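Local atomic coordinates of pseudoalteromonas arctica PAMC 21717 (Pseudoalteromonas arctica, PDB entry 5YL7), a protein that is a cold-active serine protease of the subtilase family that binds calcium and hydrolyses peptide bonds in proteins, probably through a catalytic triad. Residues N169-G174 with M282-V287. Numbering follows the deposited sequence.
Sequences NMSLGG and MAAPHV
The flat carboxamide of N169 stands steeply on the face of the peptide joining A284 to P285 and meets it end-on, its outer end 3.2 Å from A284 C. CG lies anti to the backbone N (chi1 -173°), which carries the amide across from the strand to the helix. On the helix, the H286 imidazole uses its edge: ND1 donates nearly in the ring plane to M282 O at 2.8 Å, NE2 and H13 ND1 share a hydrogen bond, and the Y14 ring meets it steeply inclined. S171 OG reaches the CD edge of the P285 ring (3.6 Å) and lies beside the A284 methyl, 3.9 Å from CB. The pairing is a worked example of the subtilase core: strand 167-170, in the middle of the parallel sheet, runs into an SLGG segment beside helix 280-297, whose start holds S281, probably the nucleophile of a triad with H100 and D41. An inverse gamma turn centred on S171, with a weak 3.2 Å bond from L172 N to M170 O, bends the chain as it leaves the sheet, and G173 then hydrogen-bonds through its backbone to the bound peptide. P285 has no N-H to offer the preceding turn, and the helix kinks there; S171 OG hydrogen-bonds to S281 O, the carbonyl that the proline cannot serve.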
loop_
_atom_site.group_PDB
_atom_site.type_symbol
_atom_site.label_atom_id
_atom_site.label_comp_id
_atom_site.label_asym_id
_atom_site.label_seq_id
_atom_site.Cartn_x
_atom_site.Cartn_y
_atom_site.Cartn_z
ATOM N N ASN A 169 -4.364 -1.587 -3.263
ATOM C CA ASN A 169 -3.782 -0.877 -2.101
ATOM C C ASN A 169 -3.941 0.600 -2.251
ATOM O O ASN A 169 -3.526 1.184 -3.267
ATOM C CB ASN A 169 -2.288 -1.256 -1.952
ATOM C CG ASN A 169 -1.700 -0.690 -0.701
ATOM O OD1 ASN A 169 -1.737 -1.324 0.353
ATOM N ND2 ASN A 169 -1.202 0.582 -0.768
ATOM N N MET A 170 -4.534 1.252 -1.258
ATOM C CA MET A 170 -4.648 2.718 -1.196
ATOM C C MET A 170 -4.027 3.169 0.080
ATOM O O MET A 170 -4.628 3.290 1.182
ATOM C CB MET A 170 -6.110 3.229 -1.227
ATOM C CG MET A 170 -6.648 3.114 -2.676
ATOM S SD MET A 170 -8.222 4.040 -2.884
ATOM C CE MET A 170 -8.759 2.780 -2.404
ATOM N N SER A 171 -2.772 3.625 -0.024
ATOM C CA SER A 171 -1.985 4.233 1.083
ATOM C C SER A 171 -2.169 5.722 0.987
ATOM O O SER A 171 -1.224 6.482 0.663
ATOM C CB SER A 171 -0.548 3.820 0.933
ATOM O OG SER A 171 -0.356 2.491 1.327
ATOM N N LEU A 172 -3.372 6.210 1.173
ATOM C CA LEU A 172 -3.769 7.614 0.941
ATOM C C LEU A 172 -5.010 7.921 1.684
ATOM O O LEU A 172 -5.731 6.981 2.129
ATOM C CB LEU A 172 -3.890 7.878 -0.591
ATOM C CG LEU A 172 -4.989 7.064 -1.303
ATOM C CD1 LEU A 172 -6.417 7.626 -1.083
ATOM C CD2 LEU A 172 -4.790 6.971 -2.803
ATOM N N GLY A 173 -5.285 9.173 1.886
ATOM C CA GLY A 173 -6.571 9.552 2.475
ATOM C C GLY A 173 -6.640 10.986 2.881
ATOM O O GLY A 173 -5.753 11.799 2.583
ATOM N N GLY A 174 -7.737 11.283 3.516
ATOM C CA GLY A 174 -7.992 12.678 3.950
ATOM C C GLY A 174 -9.054 12.624 5.028
ATOM O O GLY A 174 -9.483 11.585 5.442
ATOM N N MET A 282 2.494 2.485 5.158
ATOM C CA MET A 282 3.473 1.411 5.145
ATOM C C MET A 282 2.856 0.154 5.674
ATOM O O MET A 282 3.233 -0.958 5.272
ATOM C CB MET A 282 4.720 1.771 5.930
ATOM C CG MET A 282 5.763 2.704 5.257
ATOM S SD MET A 282 5.196 4.372 4.893
ATOM C CE MET A 282 4.904 4.232 3.140
ATOM N N ALA A 283 1.883 0.278 6.583
ATOM C CA ALA A 283 1.157 -0.899 7.106
ATOM C C ALA A 283 0.254 -1.509 6.051
ATOM O O ALA A 283 0.210 -2.737 5.869
ATOM C CB ALA A 283 0.361 -0.446 8.338
ATOM N N ALA A 284 -0.500 -0.687 5.335
ATOM C CA ALA A 284 -1.422 -1.186 4.291
ATOM C C ALA A 284 -0.791 -2.126 3.280
ATOM O O ALA A 284 -1.381 -3.195 3.064
ATOM C CB ALA A 284 -2.165 -0.014 3.635
ATOM N N PRO A 285 0.351 -1.822 2.720
ATOM C CA PRO A 285 0.909 -2.767 1.650
ATOM C C PRO A 285 1.359 -4.053 2.270
ATOM O O PRO A 285 1.429 -5.048 1.524
ATOM C CB PRO A 285 2.008 -1.958 1.004
ATOM C CG PRO A 285 2.346 -0.907 2.053
ATOM C CD PRO A 285 1.056 -0.518 2.617
ATOM N N HIS A 286 1.690 -4.123 3.549
ATOM C CA HIS A 286 1.886 -5.441 4.181
ATOM C C HIS A 286 0.640 -6.243 4.061
ATOM O O HIS A 286 0.660 -7.473 3.738
ATOM C CB HIS A 286 2.329 -5.298 5.628
ATOM C CG HIS A 286 3.757 -4.849 5.857
ATOM N ND1 HIS A 286 4.149 -3.544 5.946
ATOM C CD2 HIS A 286 4.909 -5.591 6.030
ATOM C CE1 HIS A 286 5.465 -3.541 6.165
ATOM N NE2 HIS A 286 5.948 -4.756 6.241
ATOM N N VAL A 287 -0.510 -5.651 4.383
ATOM C CA VAL A 287 -1.783 -6.345 4.324
ATOM C C VAL A 287 -2.193 -6.661 2.864
ATOM O O VAL A 287 -2.686 -7.779 2.625
ATOM C CB VAL A 287 -2.855 -5.552 5.062
ATOM C CG1 VAL A 287 -4.223 -6.220 5.009
ATOM C CG2 VAL A 287 -2.411 -5.286 6.454
#